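Local coordinates for WlaRA, TDP-fucose-3,4-ketoisomerase (PDB 5TPV), which is a dimeric cupin-fold protein of the WxcM-like family that binds thymidine-5'-diphosphate in a pocket lined by both subunits, at residues Thr10-Lys14 / Asn15-Asn19; Leu80-Lys83 / Thr84-Leu87; Tyr121-Lys124 / Tyr125-Glu128. All coordinates share one frame; numbering follows the deposited sequence.

Contact 1 of 3, residues Thr10-Lys14 / Asn15-Asn19; sequences TINSK and NSILN. With TYD (thymidine-5'-diphosphate), chain D.
Ile11 and Leu18 face each other on the two strands near the tip of a beta hairpin made by strands 3-13 and 16-21. They form an antiparallel hydrogen-bonded pair. Ile11 N donates a hydrogen bond to Leu18 O at 2.8 Å, nearly straight at 166°. The return bond runs from Leu18 N to Ile11 O. Their side chains rise on the same face, with Ile11 CD1 4.0 Å from Leu18 CD2. Thymidine-5'-diphosphate lies against these two methyl groups. Ile11 CD1 comes within 3.4 Å of base oxygen O2 of the ligand, and Leu18 CD2 within 3.5 Å of its sugar oxygen O4'. Ser13 and Ser16 make the next hydrogen-bonded pair, closer to the turn. There the N-H of Ser16 meets Ser13 O from above the carbonyl plane, at a poorer angle than in the Ile11-Leu18 pair. Thr10 and Ile17 pack on the opposite face, where Thr10 CB touches Ile17 CG2 at 3.6 Å.

The hairpin lies against the second subunit. Residues 17-19 pair with a strand of that chain, so the sheet runs on across the interface. Ser16 OG is hydrogen-bonded to Arg46 of the second subunit, which also binds the ligand. His49, Arg33, Gly47 and Tyr119 of that subunit also hydrogen-bond the ligand.

Lys14 sits at the turn with an extended chain beyond CG. This carries its amine to the diphosphate, where NZ bonds the bridging oxygen O3A at 3.3 Å and the terminal oxygen O2B at 3.1 Å.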
# COMPACT_ATOMS: atom_id res chain seq x y z
N THR B 10 9.10 12.33 2.26
CA THR B 10 9.93 11.12 2.26
C THR B 10 10.97 11.11 3.38
O THR B 10 11.51 12.17 3.75
CB THR B 10 10.62 10.92 0.91
OG1 THR B 10 11.60 11.94 0.70
CG2 THR B 10 9.61 10.95 -0.23
N ILE B 11 11.24 9.93 3.91
CA ILE B 11 12.33 9.72 4.87
C ILE B 11 13.56 9.07 4.21
O ILE B 11 13.59 7.87 3.88
CB ILE B 11 11.86 8.91 6.08
CG1 ILE B 11 10.68 9.58 6.75
CG2 ILE B 11 12.97 8.82 7.13
CD1 ILE B 11 9.90 8.70 7.70
N ASN B 12 14.58 9.90 4.04
CA ASN B 12 15.80 9.53 3.33
C ASN B 12 16.88 9.04 4.26
O ASN B 12 17.48 9.85 4.94
CB ASN B 12 16.31 10.75 2.58
CG ASN B 12 15.27 11.29 1.60
OD1 ASN B 12 14.17 11.60 2.00
ND2 ASN B 12 15.59 11.31 0.33
N SER B 13 17.13 7.74 4.33
CA SER B 13 18.02 7.18 5.34
C SER B 13 18.36 5.72 5.03
O SER B 13 17.71 5.05 4.24
CB SER B 13 17.45 7.30 6.76
OG SER B 13 16.47 6.34 7.10
N LYS B 14 19.45 5.25 5.62
CA LYS B 14 19.95 3.95 5.31
C LYS B 14 20.06 3.66 3.81
O LYS B 14 19.63 2.61 3.35
CB LYS B 14 19.07 2.90 6.01
CG LYS B 14 18.71 3.23 7.45
CD LYS B 14 17.95 2.07 8.07
CE LYS B 14 17.87 2.12 9.58
NZ LYS B 14 17.13 0.92 10.10
N ASN B 15 20.63 4.59 3.07
CA ASN B 15 20.88 4.39 1.64
C ASN B 15 19.62 4.07 0.82
O ASN B 15 19.66 3.36 -0.20
CB ASN B 15 21.97 3.33 1.41
CG ASN B 15 23.31 3.67 2.07
OD1 ASN B 15 23.84 4.77 1.93
ND2 ASN B 15 23.88 2.70 2.78
N SER B 16 18.48 4.61 1.26
CA SER B 16 17.21 4.36 0.59
C SER B 16 16.19 5.43 0.93
O SER B 16 16.50 6.36 1.67
CB SER B 16 16.71 2.94 0.90
OG SER B 16 16.79 2.61 2.27
N ILE B 17 14.98 5.28 0.37
CA ILE B 17 13.87 6.19 0.62
C ILE B 17 12.65 5.43 1.07
O ILE B 17 12.27 4.41 0.47
CB ILE B 17 13.61 7.04 -0.62
CG1 ILE B 17 14.97 7.56 -1.14
CG2 ILE B 17 12.69 8.22 -0.30
CD1 ILE B 17 14.84 8.48 -2.35
N LEU B 18 12.09 5.93 2.16
CA LEU B 18 10.89 5.37 2.78
C LEU B 18 9.76 6.38 2.65
O LEU B 18 10.00 7.56 2.95
CB LEU B 18 11.16 5.17 4.24
CG LEU B 18 9.99 4.91 5.18
CD1 LEU B 18 9.36 3.57 4.90
CD2 LEU B 18 10.51 4.92 6.62
N ASN B 19 8.59 5.94 2.18
CA ASN B 19 7.35 6.75 2.14
C ASN B 19 6.32 6.14 3.04
O ASN B 19 5.87 5.01 2.76
CB ASN B 19 6.64 6.79 0.78
CG ASN B 19 7.33 7.67 -0.23
OD1 ASN B 19 8.51 7.94 -0.12
ND2 ASN B 19 6.62 8.02 -1.30
PA TYD D . 12.94 2.23 11.02
O1A TYD D . 11.79 1.26 11.13
O2A TYD D . 13.74 2.59 12.25
O3A TYD D . 13.95 1.68 9.90
PB TYD D . 13.55 0.43 8.97
O1B TYD D . 13.07 -0.61 9.96
O2B TYD D . 14.83 0.07 8.26
O3B TYD D . 12.47 0.98 8.07
O5' TYD D . 12.38 3.59 10.36
C5' TYD D . 13.25 4.43 9.59
C4' TYD D . 13.08 5.87 10.03
O4' TYD D . 11.89 6.42 9.44
C3' TYD D . 12.94 5.98 11.54
O3' TYD D . 13.99 6.79 12.07
C2' TYD D . 11.60 6.63 11.80
C1' TYD D . 10.98 6.89 10.44
N1 TYD D . 9.71 6.17 10.32
C2 TYD D . 8.49 6.86 10.53
O2 TYD D . 8.52 8.08 10.80
N3 TYD D . 7.31 6.24 10.43
C4 TYD D . 7.25 4.94 10.13
O4 TYD D . 6.15 4.36 10.04
C5 TYD D . 8.51 4.19 9.91
C5M TYD D . 8.49 2.72 9.57
C6 TYD D . 9.72 4.87 10.02

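Contact 2 of 3, residues Leu80-Lys83 / Thr84-Leu87; sequences LNNK and TKGL
Leu80 and Leu87 meet where strand 75-80 gives way, through a tight turn, to strand 85-89. Leu80 CD2 lies 4.1 Å from Leu87 CB, and the two side chains cross at about a right angle. This is the buried, well-packed end. Phe58 and Ala60 of strand 56-62 also touch Leu80, and Tyr3 of strand 3-13 touches Leu87.

The other end is looser and more polar. Asn81 is exposed, and its ND2 stands 3.8 Å from Lys85 CE. The Lys85 chain runs back past Asn82 and Asn81 and bends at its last torsion (chi4 93°). The bend takes NZ to the carbonyl oxygen of Ile79. One water bridges two carbonyls of the turn. It donates to Asn82 O at 2.7 Å and to Lys85 O at 2.5 Å. These two carbonyl oxygens are only 3.3 Å apart, so the water satisfies two acceptors that cannot bond each other.

Lys83 starts out pointing away from residues 84-87, and its bent chain brings NZ to a hydrogen bond with Leu61 O. Its cationic end makes a cation-pi contact with Tyr38 of the second subunit. Thr84 packs on the same tyrosine, so this side meets the dimer interface.

The arrangement is a type I beta turn, Asn82 to Lys85, in a connection that passes from one sheet of the cupin fold to the other.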
# COMPACT_ATOMS: atom_id res chain seq x y z
N LEU B 80 -0.12 10.54 -13.51
CA LEU B 80 0.60 10.00 -12.37
C LEU B 80 1.85 9.33 -12.91
O LEU B 80 1.76 8.44 -13.74
CB LEU B 80 -0.27 9.00 -11.61
CG LEU B 80 -1.50 9.65 -10.92
CD1 LEU B 80 -2.38 8.61 -10.27
CD2 LEU B 80 -1.08 10.66 -9.87
N ASN B 81 3.02 9.79 -12.46
CA ASN B 81 4.29 9.26 -12.92
C ASN B 81 5.48 9.28 -11.98
O ASN B 81 6.59 9.03 -12.42
CB ASN B 81 4.73 9.91 -14.25
CG ASN B 81 4.96 11.41 -14.15
OD1 ASN B 81 5.05 12.07 -15.19
ND2 ASN B 81 5.01 11.97 -12.97
N ASN B 82 5.29 9.59 -10.71
CA ASN B 82 6.36 9.27 -9.79
C ASN B 82 5.92 9.03 -8.37
O ASN B 82 4.80 9.35 -8.00
CB ASN B 82 7.45 10.34 -9.81
CG ASN B 82 7.06 11.53 -8.98
OD1 ASN B 82 6.12 12.20 -9.32
ND2 ASN B 82 7.81 11.82 -7.93
N LYS B 83 6.85 8.47 -7.60
CA LYS B 83 6.58 7.93 -6.26
C LYS B 83 6.42 8.97 -5.18
O LYS B 83 6.07 8.62 -4.07
CB LYS B 83 7.73 7.03 -5.81
CG LYS B 83 7.63 5.65 -6.38
CD LYS B 83 8.75 4.77 -5.84
CE LYS B 83 9.93 4.67 -6.79
NZ LYS B 83 9.48 4.26 -8.14
N THR B 84 6.70 10.24 -5.48
CA THR B 84 6.60 11.28 -4.45
C THR B 84 5.33 12.09 -4.47
O THR B 84 5.17 13.07 -3.75
CB THR B 84 7.73 12.28 -4.60
OG1 THR B 84 7.53 12.92 -5.86
CG2 THR B 84 9.08 11.56 -4.60
N LYS B 85 4.43 11.68 -5.34
CA LYS B 85 3.19 12.40 -5.60
C LYS B 85 2.05 11.37 -5.72
O LYS B 85 2.22 10.21 -6.17
CB LYS B 85 3.40 13.27 -6.83
CG LYS B 85 2.64 12.90 -8.09
CD LYS B 85 3.14 13.77 -9.26
CE LYS B 85 2.48 13.41 -10.59
NZ LYS B 85 1.30 14.29 -10.78
N GLY B 86 0.90 11.78 -5.24
CA GLY B 86 -0.32 11.05 -5.48
C GLY B 86 -1.49 11.99 -5.63
O GLY B 86 -1.45 13.18 -5.27
N LEU B 87 -2.56 11.42 -6.15
CA LEU B 87 -3.82 12.11 -6.33
C LEU B 87 -4.79 11.64 -5.30
O LEU B 87 -5.18 10.46 -5.30
CB LEU B 87 -4.39 11.78 -7.71
CG LEU B 87 -5.82 12.29 -7.96
CD1 LEU B 87 -5.85 13.81 -7.90
CD2 LEU B 87 -6.24 11.82 -9.34
O HOH W 1 2.14 9.01 -8.41

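Contact 3 of 3, residues Tyr121-Lys124 / Tyr125-Glu128; sequences YDYK and YFCE
Asp122 and Tyr125, with Tyr123 and Cys127, make a local contact in the first turn of helix 123-136, the C-terminal helix on the protein surface. Backbone bonds set the turn. Phe126 N donates to Asp122 O at 2.8 Å, Cys127 N to Tyr123 O, and Glu128 N to Lys124 O.

Asp122 stands at the N-cap. Its OD2 accepts a weak bond from Lys124 N at 3.1 Å, bent to 125°. The same carboxylate leans on the Tyr125 ring, with Asp122 CG 3.4 Å from Tyr125 CD2. The carboxylate and ring planes are 61° apart.

On another side of the helix, the sulfur of Cys127 sits over one face of the Tyr123 ring. SG is 3.6 Å from the ring centroid and displaced toward the rim, nearest CZ and CE2. Tyr123 has CG anti to its backbone N (chi1 -177°), which swings the ring to where Cys127 SG lies over it. Tyr123 CE1 also meets the edge of the Phe126 ring, at 3.9 Å from CD2.

Tyr123 OH is hydrogen-bonded to Asp70 at the end of strand 65-70, and its ring meets Trp94, at the start of strand 94-98, edge-to-face. Tyr121, just before the cap, hydrogen-bonds thymidine-5'-diphosphate through its OH. The whole is an aspartate N-cap with an i to i+4 Cys sulfur-aromatic contact across the first turn.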
# COMPACT_ATOMS: atom_id res chain seq x y z
N TYR B 121 -21.92 2.45 -11.14
CA TYR B 121 -21.38 2.12 -12.45
C TYR B 121 -22.10 2.83 -13.60
O TYR B 121 -21.65 2.78 -14.75
CB TYR B 121 -21.53 0.62 -12.68
CG TYR B 121 -20.58 -0.23 -11.86
CD1 TYR B 121 -19.23 -0.27 -12.18
CD2 TYR B 121 -21.03 -1.05 -10.83
CE1 TYR B 121 -18.34 -1.10 -11.48
CE2 TYR B 121 -20.15 -1.89 -10.12
CZ TYR B 121 -18.80 -1.91 -10.44
OH TYR B 121 -17.88 -2.71 -9.73
N ASP B 122 -23.21 3.48 -13.30
CA ASP B 122 -23.92 4.19 -14.35
C ASP B 122 -23.79 5.70 -14.24
O ASP B 122 -24.38 6.32 -13.34
CB ASP B 122 -25.41 3.82 -14.32
CG ASP B 122 -26.15 4.24 -15.61
OD1 ASP B 122 -26.91 3.38 -16.11
OD2 ASP B 122 -26.01 5.40 -16.09
N TYR B 123 -23.07 6.28 -15.19
CA TYR B 123 -22.74 7.70 -15.14
C TYR B 123 -23.96 8.60 -15.02
O TYR B 123 -23.98 9.55 -14.25
CB TYR B 123 -21.90 8.07 -16.36
CG TYR B 123 -21.48 9.50 -16.34
CD1 TYR B 123 -20.48 9.91 -15.47
CD2 TYR B 123 -22.08 10.44 -17.18
CE1 TYR B 123 -20.09 11.23 -15.43
CE2 TYR B 123 -21.71 11.78 -17.14
CZ TYR B 123 -20.70 12.17 -16.27
OH TYR B 123 -20.28 13.48 -16.24
N LYS B 124 -24.99 8.29 -15.79
CA LYS B 124 -26.24 9.04 -15.79
C LYS B 124 -26.78 9.16 -14.36
O LYS B 124 -27.01 10.27 -13.87
CB LYS B 124 -27.32 8.38 -16.69
CG LYS B 124 -26.88 7.74 -18.03
CD LYS B 124 -26.78 8.72 -19.19
CE LYS B 124 -28.15 9.08 -19.76
NZ LYS B 124 -28.24 10.52 -20.15
N TYR B 125 -26.95 8.03 -13.68
CA TYR B 125 -27.36 8.04 -12.27
C TYR B 125 -26.31 8.60 -11.29
O TYR B 125 -26.67 9.19 -10.27
CB TYR B 125 -27.84 6.64 -11.85
CG TYR B 125 -28.97 6.24 -12.76
CD1 TYR B 125 -30.14 7.01 -12.78
CD2 TYR B 125 -28.84 5.18 -13.67
CE1 TYR B 125 -31.17 6.72 -13.65
CE2 TYR B 125 -29.86 4.87 -14.54
CZ TYR B 125 -31.02 5.65 -14.51
OH TYR B 125 -32.05 5.38 -15.35
N PHE B 126 -25.02 8.44 -11.61
CA PHE B 126 -23.99 9.19 -10.87
C PHE B 126 -24.30 10.69 -10.85
O PHE B 126 -24.30 11.31 -9.77
CB PHE B 126 -22.54 8.93 -11.38
CG PHE B 126 -21.53 9.91 -10.82
CD1 PHE B 126 -21.20 9.89 -9.48
CD2 PHE B 126 -21.01 10.93 -11.61
CE1 PHE B 126 -20.31 10.81 -8.94
CE2 PHE B 126 -20.12 11.84 -11.09
CZ PHE B 126 -19.75 11.75 -9.76
N CYS B 127 -24.56 11.25 -12.03
CA CYS B 127 -24.84 12.70 -12.14
C CYS B 127 -26.09 13.08 -11.36
O CYS B 127 -26.11 14.07 -10.65
CB CYS B 127 -24.93 13.17 -13.60
SG CYS B 127 -23.43 13.06 -14.60
N GLU B 128 -27.12 12.24 -11.43
CA GLU B 128 -28.38 12.50 -10.70
C GLU B 128 -28.13 12.46 -9.19
O GLU B 128 -28.52 13.40 -8.47
CB GLU B 128 -29.42 11.44 -11.13
CG GLU B 128 -30.89 11.83 -11.10
CD GLU B 128 -31.78 10.78 -11.76
OE1 GLU B 128 -32.09 9.73 -11.13
OE2 GLU B 128 -32.17 11.01 -12.94

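Contacts 1 and 2 are neighbours. Their centres are about 16 Å apart, and they touch where Asn19 ND2 makes a weak hydrogen bond to Lys83 O. Strands 3-13 and 85-89 lie side by side in one sheet, and both contacts meet the second subunit. Contact 3 lies on the opposite side of the chain's centre, with its centre about 43 Å from that of contact 1 and about 28 Å from that of contact 2. Contacts 1 and 3 serve different bound thymidine-5'-diphosphate molecules. Contact 1 meets pocket residues of the second subunit at one, and Tyr121 of contact 3 reaches the other. Contact 2 stands back, with the Leu80 side chain about 13 Å from a bound ligand.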